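Local structure of DNA polymerase III beta subunit (Streptococcus pyogenes, 2AVT) at residues M1-N7 with G66-P72; L89-N95 with T107-I113; H298-H302 with E313-I317; T262-T268 with E344-F350; L162-H166 with V202-L208. The protein probably encircles DNA as a dimeric sliding clamp and tethers the replicative polymerase to its template. All blocks are in the same frame, centred on the assembly; numbering follows the deposited sequence.

In the fold
Contacts 1 and 2 share the five-stranded sheet of the N-terminal domain, where I6 N meets I94 O at 2.8 Å. Contacts 3 and 4 adjoin in the C-terminal domain, their centres about 13 Å apart, and I317 of contact 3 packs on V264 and F266 of contact 4. Contact 5, in the central domain, belongs to the same nine-stranded sheet as contact 4, with centres about 28 Å apart. Contacts 2 and 3 are the ends of the crescent: about 62 Å separates their centres within one chain, yet S111 and K110 of contact 2 bind E313 and D316 of the second subunit's contact 3. That head-to-tail pairing closes the ring.

Contact 1 of 5, residues M1-N7 with G66-P72; sequences MIQFSIN and GLLITSP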
# COMPACT_ATOMS: atom_id res chain seq x y z
N MET A 1 -12.26 30.98 24.84
CA MET A 1 -12.22 29.78 23.96
C MET A 1 -11.13 29.90 22.90
O MET A 1 -10.64 30.99 22.63
CB MET A 1 -13.57 29.58 23.30
CG MET A 1 -14.71 29.40 24.29
SD MET A 1 -16.26 29.11 23.46
CE MET A 1 -16.68 30.80 23.01
N ILE A 2 -10.78 28.76 22.32
CA ILE A 2 -9.73 28.68 21.30
C ILE A 2 -9.96 29.57 20.09
O ILE A 2 -11.08 29.73 19.62
CB ILE A 2 -9.56 27.24 20.76
CG1 ILE A 2 -9.04 26.32 21.86
CG2 ILE A 2 -8.60 27.23 19.56
CD1 ILE A 2 -8.97 24.85 21.45
N GLN A 3 -8.86 30.14 19.59
CA GLN A 3 -8.90 30.96 18.40
C GLN A 3 -7.49 31.20 17.87
O GLN A 3 -6.69 31.89 18.50
CB GLN A 3 -9.56 32.31 18.65
CG GLN A 3 -9.42 33.25 17.45
CD GLN A 3 -10.75 33.76 16.93
OE1 GLN A 3 -11.52 34.37 17.67
NE2 GLN A 3 -11.02 33.51 15.65
N PHE A 4 -7.21 30.62 16.71
CA PHE A 4 -5.90 30.80 16.09
C PHE A 4 -5.99 30.52 14.59
O PHE A 4 -6.92 29.85 14.13
CB PHE A 4 -4.85 29.89 16.76
CG PHE A 4 -5.02 28.41 16.47
CD1 PHE A 4 -5.80 27.60 17.30
CD2 PHE A 4 -4.37 27.81 15.40
CE1 PHE A 4 -5.92 26.23 17.06
CE2 PHE A 4 -4.48 26.44 15.16
CZ PHE A 4 -5.26 25.65 15.99
N SER A 5 -5.05 31.07 13.85
CA SER A 5 -4.96 30.89 12.41
C SER A 5 -3.62 30.23 12.18
O SER A 5 -2.63 30.57 12.82
CB SER A 5 -5.00 32.24 11.69
OG SER A 5 -6.25 32.88 11.89
N ILE A 6 -3.57 29.29 11.25
CA ILE A 6 -2.33 28.59 11.02
C ILE A 6 -2.17 28.22 9.57
O ILE A 6 -3.15 28.13 8.83
CB ILE A 6 -2.27 27.30 11.88
CG1 ILE A 6 -0.88 26.68 11.85
CG2 ILE A 6 -3.28 26.28 11.37
CD1 ILE A 6 -0.70 25.56 12.87
N ASN A 7 -0.92 28.01 9.16
CA ASN A 7 -0.60 27.60 7.80
C ASN A 7 -1.03 26.13 7.70
O ASN A 7 -0.67 25.33 8.56
CB ASN A 7 0.90 27.75 7.57
CG ASN A 7 1.36 27.17 6.25
OD1 ASN A 7 1.42 25.96 6.09
ND2 ASN A 7 1.68 28.04 5.30
N GLY A 66 2.53 30.42 8.85
CA GLY A 66 2.75 30.88 10.21
C GLY A 66 1.67 30.43 11.16
O GLY A 66 0.86 29.56 10.85
N LEU A 67 1.65 31.05 12.34
CA LEU A 67 0.68 30.73 13.37
C LEU A 67 0.42 31.99 14.17
O LEU A 67 1.36 32.60 14.69
CB LEU A 67 1.23 29.65 14.32
CG LEU A 67 0.49 29.48 15.65
CD1 LEU A 67 -0.92 28.97 15.39
CD2 LEU A 67 1.25 28.51 16.55
N LEU A 68 -0.84 32.38 14.26
CA LEU A 68 -1.22 33.55 15.02
C LEU A 68 -2.30 33.10 16.00
O LEU A 68 -3.35 32.61 15.58
CB LEU A 68 -1.77 34.65 14.10
CG LEU A 68 -2.44 35.82 14.84
CD1 LEU A 68 -1.49 36.38 15.89
CD2 LEU A 68 -2.85 36.91 13.85
N ILE A 69 -2.02 33.27 17.28
CA ILE A 69 -2.95 32.88 18.33
C ILE A 69 -3.65 34.08 18.94
O ILE A 69 -3.02 35.04 19.39
CB ILE A 69 -2.21 32.11 19.43
CG1 ILE A 69 -1.70 30.78 18.86
CG2 ILE A 69 -3.12 31.91 20.63
CD1 ILE A 69 -0.88 29.95 19.83
N THR A 70 -4.98 34.00 18.96
CA THR A 70 -5.83 35.07 19.47
C THR A 70 -6.41 34.80 20.84
O THR A 70 -6.56 35.72 21.64
CB THR A 70 -6.99 35.30 18.50
OG1 THR A 70 -6.50 35.93 17.31
CG2 THR A 70 -8.07 36.17 19.14
N SER A 71 -6.73 33.54 21.12
CA SER A 71 -7.30 33.17 22.41
C SER A 71 -6.93 31.74 22.80
O SER A 71 -6.87 30.84 21.95
CB SER A 71 -8.82 33.34 22.37
OG SER A 71 -9.40 33.08 23.64
N PRO A 72 -6.67 31.51 24.10
CA PRO A 72 -6.29 30.23 24.70
C PRO A 72 -7.46 29.25 24.76
O PRO A 72 -8.62 29.66 24.65
CB PRO A 72 -5.82 30.62 26.11
CG PRO A 72 -5.49 32.08 25.99
CD PRO A 72 -6.58 32.59 25.09
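Q3 and T70 lie alongside each other, with Q3 CG 3.3 Å from T70 CB, where the two antiparallel strands pack tightly. Here the register slips by one residue in a classic beta bulge: T70 N and S71 N both donate to Q3 O, at 2.8 Å and 3.1 Å respectively. Beyond the bulge the ladder is regular, S5 and L68 exchanging two straight backbone bonds.

F4, I6, L67 and I69 share the apolar face, F4 and I6 being buried. L67 CD1 reaches F4 CD2 at 3.6 Å, coming obliquely to the ring, and I69 CG1 touches F4 CB. V38 and V43 complete the packing around F4 and I69. In contrast to the bulge, the side chains of S5 and L68 on the other face are loosely placed and nearer solvent; the isobutyl group of L68 is exposed. N7 turns its OD1 away to cap L10 N at the start of the next helix.

At the N-terminal end, S71 keeps a grip through its side chain. With OG anti to the backbone N (chi1 -176°), it donates to M1 O at 2.6 Å. The chemistry implies that M1 is tied to strand 67-71 by a single hydroxyl-to-carbonyl bond, whereas the middle of its own strand also has an apolar face to secure it.

Contact 2 of 5, residues L89-N95 with T107-I113; sequences LPDISIN and TSGKSEI
The carboxylate of D91 lies flat against G109, whose CA sits over one face, 3.5 Å from OD1 and only slightly farther from CG. Next to it the puckered ring of P90 meets the same turn: P90 CG is 3.1 Å from S108 O, and its CG and CD both lie 4.0 Å from S111 CB. The other flat group, the N95 amide, points to the other side of the hairpin, where its OD1 takes a weak bond from Q3 NE2.

S108 is the residue the loop folds around. Its OG, anti to the backbone N (chi1 -179°), projects into the bend of residues 89-93 and accepts from D91 N at 2.9 Å through a bent bond (132°). On the apolar flank, L89 CB meets S108 CB at 3.7 Å and L89 CD2 meets I113 CD1 at 3.6 Å; I113 also rests on I85, and I94 on I86, of helix 79-88. Water 1, accepting from G109 N and giving a weak bond to S93 O, bridges the loop and the turn.

N95 and T107 exchange two nearly straight backbone bonds toward the open end of the hairpin. S108 to S111 then form a type II' turn, with G109 at positive phi. S111 OG bonds E313 of the second subunit and K110 makes a salt bridge to its D316; the strand after the turn pairs with that subunit, the interface sheet typical of bacterial sliding clamps.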
# COMPACT_ATOMS: atom_id res chain seq x y z
N LEU A 89 -9.06 21.01 3.35
CA LEU A 89 -9.40 22.43 3.23
C LEU A 89 -8.68 23.06 2.06
O LEU A 89 -7.52 22.74 1.78
CB LEU A 89 -9.10 23.16 4.54
CG LEU A 89 -10.10 22.72 5.63
CD1 LEU A 89 -9.75 23.35 6.97
CD2 LEU A 89 -11.50 23.12 5.21
N PRO A 90 -9.37 23.97 1.34
CA PRO A 90 -8.87 24.67 0.16
C PRO A 90 -7.72 25.68 0.24
O PRO A 90 -6.78 25.59 -0.54
CB PRO A 90 -10.15 25.28 -0.42
CG PRO A 90 -10.89 25.70 0.82
CD PRO A 90 -10.67 24.51 1.77
N ASP A 91 -7.79 26.63 1.17
CA ASP A 91 -6.74 27.65 1.26
C ASP A 91 -5.51 27.34 2.09
O ASP A 91 -5.51 26.48 2.98
CB ASP A 91 -7.34 28.97 1.73
CG ASP A 91 -7.86 29.81 0.58
OD1 ASP A 91 -8.65 29.30 -0.25
OD2 ASP A 91 -7.49 31.00 0.51
N ILE A 92 -4.44 28.08 1.80
CA ILE A 92 -3.16 27.94 2.47
C ILE A 92 -3.25 28.15 3.97
O ILE A 92 -2.47 27.58 4.72
CB ILE A 92 -2.13 28.93 1.88
CG1 ILE A 92 -2.02 28.72 0.37
CG2 ILE A 92 -0.77 28.70 2.53
CD1 ILE A 92 -1.06 29.67 -0.33
N SER A 93 -4.19 28.98 4.41
CA SER A 93 -4.33 29.24 5.84
C SER A 93 -5.70 28.86 6.39
O SER A 93 -6.73 29.01 5.72
CB SER A 93 -4.03 30.70 6.16
OG SER A 93 -4.78 31.58 5.35
N ILE A 94 -5.69 28.39 7.62
CA ILE A 94 -6.90 27.96 8.29
C ILE A 94 -7.13 28.71 9.58
O ILE A 94 -6.20 28.92 10.37
CB ILE A 94 -6.83 26.46 8.62
CG1 ILE A 94 -6.66 25.66 7.33
CG2 ILE A 94 -8.10 26.02 9.35
CD1 ILE A 94 -6.49 24.18 7.55
N ASN A 95 -8.37 29.13 9.80
CA ASN A 95 -8.73 29.83 11.01
C ASN A 95 -9.52 28.83 11.83
O ASN A 95 -10.43 28.19 11.32
CB ASN A 95 -9.59 31.05 10.69
CG ASN A 95 -9.77 31.96 11.88
OD1 ASN A 95 -10.57 31.70 12.77
ND2 ASN A 95 -9.01 33.05 11.91
N THR A 107 -12.35 27.62 9.19
CA THR A 107 -12.59 28.43 8.00
C THR A 107 -11.34 28.52 7.14
O THR A 107 -10.26 28.89 7.62
CB THR A 107 -13.04 29.86 8.37
OG1 THR A 107 -14.24 29.79 9.14
CG2 THR A 107 -13.30 30.68 7.11
N SER A 108 -11.49 28.15 5.88
CA SER A 108 -10.39 28.18 4.93
C SER A 108 -10.98 28.56 3.59
O SER A 108 -11.66 27.76 2.95
CB SER A 108 -9.73 26.80 4.83
OG SER A 108 -8.65 26.82 3.91
N GLY A 109 -10.71 29.79 3.16
CA GLY A 109 -11.25 30.25 1.90
C GLY A 109 -12.74 30.41 2.05
O GLY A 109 -13.22 30.94 3.05
N LYS A 110 -13.49 29.90 1.08
CA LYS A 110 -14.95 30.00 1.10
C LYS A 110 -15.58 28.82 1.81
O LYS A 110 -16.80 28.69 1.84
CB LYS A 110 -15.48 30.04 -0.33
CG LYS A 110 -15.05 31.27 -1.10
CD LYS A 110 -14.91 30.95 -2.57
CE LYS A 110 -13.92 29.81 -2.75
NZ LYS A 110 -13.50 29.65 -4.17
N SER A 111 -14.74 27.96 2.40
CA SER A 111 -15.23 26.77 3.08
C SER A 111 -15.27 26.90 4.60
O SER A 111 -14.27 27.27 5.23
CB SER A 111 -14.37 25.56 2.69
OG SER A 111 -14.93 24.35 3.18
N GLU A 112 -16.43 26.62 5.18
CA GLU A 112 -16.61 26.67 6.62
C GLU A 112 -17.12 25.31 7.12
O GLU A 112 -18.24 24.89 6.78
CB GLU A 112 -17.60 27.74 7.03
CG GLU A 112 -17.86 27.73 8.52
CD GLU A 112 -18.89 28.73 8.96
OE1 GLU A 112 -18.57 29.93 9.02
OE2 GLU A 112 -20.04 28.31 9.25
N ILE A 113 -16.30 24.65 7.92
CA ILE A 113 -16.63 23.33 8.47
C ILE A 113 -16.63 23.37 9.99
O ILE A 113 -15.63 23.72 10.62
CB ILE A 113 -15.61 22.26 7.99
CG1 ILE A 113 -15.71 22.10 6.47
CG2 ILE A 113 -15.87 20.92 8.69
CD1 ILE A 113 -14.58 21.31 5.84
O HOH W 1 -8.40 31.28 4.00
O HOH W 2 -13.23 29.76 11.87

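Contact 3 of 5, residues H298-H302 with E313-I317; sequences HISAH and EDLDI
I299, A301, E313 and L315 join by three backbone hydrogen bonds in an antiparallel hairpin, the two segments running 154° apart. A301 and E313 exchange the inner pair, with A301 N to E313 O at 2.7 Å. The last bond, L315 N to I299 O at 2.8 Å, is straight at the hydrogen, although the donor is tilted 31° from the carbonyl plane.

I299 carries most of the apolar contact. Its CG1 meets I317 CG2 at 3.6 Å, the two side chains crossing at about a right angle, while its CG2 lies 4.2 Å from L315 CB. A301 contributes its methyl, 4.3 Å from L315 CD1. On the reverse face the polar groups pair along their own strand: S300 OG and H302 NE2 are hydrogen-bonded at 2.6 Å, the serine hydroxyl set between the backbone N and the carbonyl carbon (chi1 61°). This bond holds NE2 of the imidazole beside S300.

E313 reaches out of the hairpin, its OE1 accepting from S111 of the second subunit and its backbone pairing with a strand there. Within the chain, A301, E313 and L315 settle on M275, A274 and L271 of helix 268-282, while strand 290-295 flanks the hairpin, I294 touching I299 and L292 touching L315.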
# COMPACT_ATOMS: atom_id res chain seq x y z
N HIS A 298 35.21 -22.85 -1.35
CA HIS A 298 33.96 -23.37 -1.89
C HIS A 298 32.85 -23.22 -0.85
O HIS A 298 32.79 -23.98 0.13
CB HIS A 298 34.12 -24.84 -2.28
CG HIS A 298 32.88 -25.46 -2.85
ND1 HIS A 298 31.66 -25.41 -2.21
CD2 HIS A 298 32.67 -26.15 -3.99
CE1 HIS A 298 30.75 -26.04 -2.93
NE2 HIS A 298 31.34 -26.50 -4.02
N ILE A 299 31.99 -22.23 -1.05
CA ILE A 299 30.88 -21.98 -0.15
C ILE A 299 29.59 -22.08 -0.97
O ILE A 299 29.49 -21.47 -2.04
CB ILE A 299 30.98 -20.58 0.48
CG1 ILE A 299 32.37 -20.38 1.07
CG2 ILE A 299 29.93 -20.43 1.57
CD1 ILE A 299 32.76 -21.45 2.07
N SER A 300 28.62 -22.84 -0.49
CA SER A 300 27.37 -23.01 -1.21
C SER A 300 26.15 -23.11 -0.30
O SER A 300 26.23 -23.58 0.83
CB SER A 300 27.45 -24.25 -2.10
OG SER A 300 27.67 -25.41 -1.32
N ALA A 301 25.01 -22.65 -0.82
CA ALA A 301 23.75 -22.68 -0.09
C ALA A 301 22.86 -23.76 -0.69
O ALA A 301 22.85 -23.97 -1.90
CB ALA A 301 23.05 -21.32 -0.17
N HIS A 302 22.11 -24.45 0.16
CA HIS A 302 21.25 -25.52 -0.31
C HIS A 302 19.93 -25.59 0.44
O HIS A 302 19.87 -25.44 1.66
CB HIS A 302 21.98 -26.86 -0.16
CG HIS A 302 23.37 -26.84 -0.72
ND1 HIS A 302 23.64 -26.74 -2.06
CD2 HIS A 302 24.58 -26.88 -0.10
CE1 HIS A 302 24.95 -26.71 -2.25
NE2 HIS A 302 25.54 -26.79 -1.07
N GLU A 313 23.07 -23.17 -4.71
CA GLU A 313 23.71 -21.93 -5.12
C GLU A 313 25.11 -21.68 -4.54
O GLU A 313 25.30 -21.70 -3.33
CB GLU A 313 22.80 -20.76 -4.74
CG GLU A 313 23.24 -19.41 -5.28
CD GLU A 313 22.35 -18.28 -4.81
OE1 GLU A 313 21.12 -18.39 -4.96
OE2 GLU A 313 22.89 -17.28 -4.28
N ASP A 314 26.06 -21.44 -5.44
CA ASP A 314 27.44 -21.15 -5.06
C ASP A 314 27.50 -19.71 -4.55
O ASP A 314 27.04 -18.80 -5.24
CB ASP A 314 28.37 -21.30 -6.27
CG ASP A 314 28.48 -22.73 -6.77
OD1 ASP A 314 27.42 -23.36 -6.99
OD2 ASP A 314 29.62 -23.21 -6.96
N LEU A 315 28.08 -19.50 -3.37
CA LEU A 315 28.17 -18.16 -2.81
C LEU A 315 29.55 -17.53 -3.00
O LEU A 315 30.57 -18.11 -2.63
CB LEU A 315 27.83 -18.18 -1.32
CG LEU A 315 26.40 -18.60 -0.97
CD1 LEU A 315 26.21 -18.56 0.54
CD2 LEU A 315 25.43 -17.67 -1.65
N ASP A 316 29.57 -16.33 -3.57
CA ASP A 316 30.81 -15.60 -3.79
C ASP A 316 31.25 -15.05 -2.43
O ASP A 316 30.42 -14.62 -1.63
CB ASP A 316 30.58 -14.44 -4.77
CG ASP A 316 31.85 -13.68 -5.10
OD1 ASP A 316 32.91 -13.97 -4.50
OD2 ASP A 316 31.79 -12.79 -5.97
N ILE A 317 32.55 -15.09 -2.15
CA ILE A 317 33.03 -14.59 -0.86
C ILE A 317 34.19 -13.60 -0.99
O ILE A 317 34.79 -13.46 -2.05
CB ILE A 317 33.51 -15.74 0.05
CG1 ILE A 317 34.94 -16.13 -0.33
CG2 ILE A 317 32.59 -16.93 -0.10
CD1 ILE A 317 35.62 -16.98 0.72

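Contact 4 of 5, residues T262-T268 with E344-F350; sequences TEVVFNT and ETVKIHF
E263 and H349 lie side by side, pointing the same way, with carboxylate and imidazole planes only 18° apart. With CG anti to the backbone N (chi1 170°), E263 CG packs 3.5 Å from H349 CD2; the extended chain beyond it brings E263 OE1 to a weak, bent bond from H349 NE2 (3.1 Å). K347 crosses nearby: its CE is 3.5 Å from E263 OE2, though NZ stays beyond salt-bridge distance, and its CG rests on V265 CG2. On the other face F266 CE1 meets I348 CD1 at 3.6 Å, the two side chains at about a right angle.

The two strands are antiparallel, with T262-F350, V264-I348 and F266-V346 each exchanging a pair of backbone bonds. They belong to the long sheet of the DNA clamp fold, which runs on through strands 357-361 and 367-372 into the central domain. T268 N, the first amide of helix 268-282, still reaches E344 O at 2.8 Å, tying the helix start to the residue that precedes strand 345-350.

Farther out, F260 stacks on H349, while I317 packs against F266. F357 meets the F350 ring, its plane turned by about 25°. S343 O accepts from T268 OG1, and S323 O from T262 OG1.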
# COMPACT_ATOMS: atom_id res chain seq x y z
N THR A 262 35.75 -20.91 12.47
CA THR A 262 35.64 -20.54 11.07
C THR A 262 35.21 -19.09 10.91
O THR A 262 34.44 -18.56 11.72
CB THR A 262 34.61 -21.44 10.35
OG1 THR A 262 34.95 -22.81 10.55
CG2 THR A 262 34.60 -21.15 8.86
N GLU A 263 35.71 -18.45 9.87
CA GLU A 263 35.38 -17.06 9.58
C GLU A 263 35.27 -16.88 8.08
O GLU A 263 36.11 -17.38 7.33
CB GLU A 263 36.45 -16.10 10.09
CG GLU A 263 36.24 -14.66 9.59
CD GLU A 263 37.43 -13.75 9.83
OE1 GLU A 263 37.82 -13.57 11.01
OE2 GLU A 263 37.98 -13.21 8.84
N VAL A 264 34.24 -16.17 7.65
CA VAL A 264 34.05 -15.90 6.23
C VAL A 264 33.57 -14.47 6.09
O VAL A 264 32.79 -13.98 6.91
CB VAL A 264 32.99 -16.83 5.59
CG1 VAL A 264 32.98 -16.62 4.08
CG2 VAL A 264 33.29 -18.28 5.93
N VAL A 265 34.04 -13.79 5.05
CA VAL A 265 33.64 -12.41 4.80
C VAL A 265 32.91 -12.37 3.47
O VAL A 265 33.45 -12.80 2.45
CB VAL A 265 34.86 -11.46 4.74
CG1 VAL A 265 34.40 -10.04 4.50
CG2 VAL A 265 35.65 -11.55 6.04
N PHE A 266 31.68 -11.88 3.48
CA PHE A 266 30.88 -11.79 2.26
C PHE A 266 30.48 -10.36 1.96
O PHE A 266 30.53 -9.48 2.82
CB PHE A 266 29.55 -12.56 2.38
CG PHE A 266 29.68 -13.99 2.81
CD1 PHE A 266 29.78 -14.32 4.15
CD2 PHE A 266 29.58 -15.01 1.88
CE1 PHE A 266 29.77 -15.64 4.55
CE2 PHE A 266 29.57 -16.32 2.28
CZ PHE A 266 29.66 -16.64 3.61
N ASN A 267 30.06 -10.14 0.73
CA ASN A 267 29.55 -8.84 0.33
C ASN A 267 28.16 -8.87 0.97
O ASN A 267 27.36 -9.76 0.68
CB ASN A 267 29.44 -8.77 -1.19
CG ASN A 267 28.75 -7.51 -1.66
OD1 ASN A 267 29.36 -6.66 -2.29
ND2 ASN A 267 27.46 -7.39 -1.35
N THR A 268 27.88 -7.92 1.86
CA THR A 268 26.60 -7.88 2.56
C THR A 268 25.37 -8.07 1.68
O THR A 268 24.52 -8.93 1.97
CB THR A 268 26.45 -6.55 3.33
OG1 THR A 268 27.53 -6.42 4.26
CG2 THR A 268 25.14 -6.51 4.08
N GLU A 344 29.56 -2.47 3.43
CA GLU A 344 29.63 -3.23 2.20
C GLU A 344 29.90 -4.71 2.47
O GLU A 344 29.45 -5.57 1.73
CB GLU A 344 30.71 -2.65 1.28
CG GLU A 344 30.78 -3.32 -0.08
CD GLU A 344 31.76 -2.64 -1.03
OE1 GLU A 344 31.54 -1.47 -1.39
OE2 GLU A 344 32.76 -3.29 -1.42
N THR A 345 30.63 -5.01 3.55
CA THR A 345 30.94 -6.40 3.86
C THR A 345 30.51 -6.80 5.26
O THR A 345 30.28 -5.95 6.12
CB THR A 345 32.47 -6.68 3.74
OG1 THR A 345 33.15 -6.09 4.85
CG2 THR A 345 33.02 -6.08 2.46
N VAL A 346 30.39 -8.11 5.47
CA VAL A 346 30.00 -8.65 6.77
C VAL A 346 30.94 -9.80 7.13
O VAL A 346 31.30 -10.60 6.27
CB VAL A 346 28.54 -9.17 6.77
CG1 VAL A 346 28.32 -10.12 5.61
CG2 VAL A 346 28.24 -9.87 8.09
N LYS A 347 31.32 -9.87 8.39
CA LYS A 347 32.22 -10.91 8.88
C LYS A 347 31.43 -11.93 9.69
O LYS A 347 30.81 -11.58 10.70
CB LYS A 347 33.30 -10.29 9.76
CG LYS A 347 34.71 -10.40 9.22
CD LYS A 347 35.70 -9.78 10.21
CE LYS A 347 37.14 -9.98 9.76
NZ LYS A 347 38.09 -9.33 10.70
N ILE A 348 31.44 -13.18 9.26
CA ILE A 348 30.70 -14.21 9.98
C ILE A 348 31.63 -15.20 10.67
O ILE A 348 32.54 -15.74 10.04
CB ILE A 348 29.74 -14.98 9.03
CG1 ILE A 348 28.87 -13.98 8.25
CG2 ILE A 348 28.85 -15.91 9.84
CD1 ILE A 348 27.77 -14.63 7.42
N HIS A 349 31.39 -15.42 11.95
CA HIS A 349 32.20 -16.34 12.75
C HIS A 349 31.39 -17.54 13.22
O HIS A 349 30.40 -17.39 13.93
CB HIS A 349 32.76 -15.62 13.98
CG HIS A 349 33.79 -14.58 13.66
ND1 HIS A 349 34.32 -13.74 14.61
CD2 HIS A 349 34.39 -14.26 12.49
CE1 HIS A 349 35.22 -12.95 14.05
NE2 HIS A 349 35.28 -13.24 12.76
N PHE A 350 31.83 -18.73 12.83
CA PHE A 350 31.15 -19.97 13.21
C PHE A 350 31.95 -20.85 14.17
O PHE A 350 33.18 -20.85 14.15
CB PHE A 350 30.85 -20.86 12.00
CG PHE A 350 30.11 -20.19 10.88
CD1 PHE A 350 30.78 -19.47 9.90
CD2 PHE A 350 28.73 -20.35 10.76
CE1 PHE A 350 30.10 -18.93 8.82
CE2 PHE A 350 28.05 -19.81 9.68
CZ PHE A 350 28.74 -19.10 8.71

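Contact 5 of 5, residues L162-H166 with V202-L208; sequences LTGVH and VLPSKSL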
# COMPACT_ATOMS: atom_id res chain seq x y z
N LEU A 162 10.91 -10.04 26.48
CA LEU A 162 11.60 -10.27 25.21
C LEU A 162 11.03 -9.41 24.09
O LEU A 162 11.61 -9.33 23.01
CB LEU A 162 11.50 -11.74 24.80
CG LEU A 162 12.32 -12.77 25.58
CD1 LEU A 162 12.41 -14.05 24.76
CD2 LEU A 162 13.72 -12.24 25.86
N THR A 163 9.89 -8.79 24.35
CA THR A 163 9.24 -7.94 23.36
C THR A 163 9.97 -6.61 23.22
O THR A 163 9.83 -5.92 22.21
CB THR A 163 7.77 -7.66 23.77
OG1 THR A 163 7.09 -8.90 24.00
CG2 THR A 163 7.06 -6.91 22.67
N GLY A 164 10.76 -6.26 24.22
CA GLY A 164 11.47 -4.99 24.16
C GLY A 164 12.96 -5.08 23.87
O GLY A 164 13.51 -6.16 23.65
N VAL A 165 13.60 -3.92 23.87
CA VAL A 165 15.03 -3.81 23.63
C VAL A 165 15.62 -3.48 24.99
O VAL A 165 15.18 -2.54 25.64
CB VAL A 165 15.36 -2.68 22.63
CG1 VAL A 165 16.87 -2.56 22.43
CG2 VAL A 165 14.69 -2.95 21.30
N HIS A 166 16.59 -4.28 25.44
CA HIS A 166 17.22 -4.01 26.74
C HIS A 166 18.30 -2.95 26.54
O HIS A 166 19.22 -3.15 25.76
CB HIS A 166 17.86 -5.28 27.31
CG HIS A 166 18.30 -5.15 28.73
ND1 HIS A 166 19.18 -6.03 29.33
CD2 HIS A 166 17.96 -4.26 29.70
CE1 HIS A 166 19.37 -5.68 30.59
NE2 HIS A 166 18.64 -4.61 30.84
N VAL A 202 13.90 -1.75 29.68
CA VAL A 202 13.50 -2.56 28.54
C VAL A 202 12.39 -1.74 27.89
O VAL A 202 11.38 -1.43 28.53
CB VAL A 202 12.96 -3.93 28.99
CG1 VAL A 202 12.54 -4.74 27.77
CG2 VAL A 202 14.03 -4.68 29.78
N LEU A 203 12.60 -1.38 26.63
CA LEU A 203 11.63 -0.56 25.90
C LEU A 203 10.98 -1.35 24.78
O LEU A 203 11.68 -1.93 23.93
CB LEU A 203 12.33 0.67 25.33
CG LEU A 203 11.41 1.83 24.96
CD1 LEU A 203 10.69 2.28 26.22
CD2 LEU A 203 12.19 2.98 24.38
N PRO A 204 9.64 -1.38 24.75
CA PRO A 204 8.90 -2.11 23.71
C PRO A 204 9.47 -1.72 22.35
O PRO A 204 9.59 -0.53 22.05
CB PRO A 204 7.46 -1.62 23.91
CG PRO A 204 7.40 -1.35 25.36
CD PRO A 204 8.72 -0.65 25.63
N SER A 205 9.82 -2.71 21.55
CA SER A 205 10.42 -2.44 20.25
C SER A 205 9.58 -1.57 19.32
O SER A 205 10.13 -0.74 18.59
CB SER A 205 10.76 -3.76 19.54
OG SER A 205 9.63 -4.61 19.51
N LYS A 206 8.27 -1.74 19.34
CA LYS A 206 7.43 -0.93 18.46
C LYS A 206 7.55 0.53 18.83
O LYS A 206 7.56 1.40 17.97
CB LYS A 206 5.96 -1.36 18.54
CG LYS A 206 5.10 -0.70 17.47
CD LYS A 206 3.72 -1.32 17.38
CE LYS A 206 3.04 -0.95 16.07
NZ LYS A 206 3.89 -1.35 14.90
N SER A 207 7.64 0.80 20.13
CA SER A 207 7.75 2.16 20.61
C SER A 207 9.02 2.83 20.08
O SER A 207 9.05 4.04 19.87
CB SER A 207 7.74 2.17 22.14
OG SER A 207 6.53 1.64 22.64
N LEU A 208 10.07 2.05 19.87
CA LEU A 208 11.33 2.59 19.37
C LEU A 208 11.23 2.90 17.88
O LEU A 208 11.79 3.90 17.41
CB LEU A 208 12.48 1.60 19.64
CG LEU A 208 12.94 1.62 21.10
CD1 LEU A 208 14.01 0.57 21.33
CD2 LEU A 208 13.46 3.01 21.43
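This contact is a strand-to-helix junction of the central clamp domain, where strand 199-204 passes straight into helix 205-214 beside strand 164-170. V165 and L203 make the hydrogen-bonded pair: V165 N reaches L203 O at 2.8 Å from above the carbonyl plane, 36° out of it, and L203 N returns a bond to V165 O.

G164 faces P204 with the CA atoms only 3.9 Å apart. The glycine leaves room for V202 CG1, which sits 3.8 Å from G164 CA, and for L203 O, which comes closer still. The other branch of V202, CG2, reaches H166 CD2 at 4.0 Å obliquely to the ring, which meets Y249 farther on.

Where the helix begins, T163 O takes S205 N at 3.3 Å in a straight bond. S205 OG, placed between the backbone N and the carbonyl carbon (chi1 52°), is 3.0 Å from that same oxygen, though that bond is not certain, since the hydroxyl could point elsewhere. T163 O therefore holds the first residue of the helix to the segment leading into strand 164-170. One turn on, I146 of helix 139-149 backs L208, whose side chain crosses that of V165, L208 CD1 touching V165 CG2 at 3.6 Å.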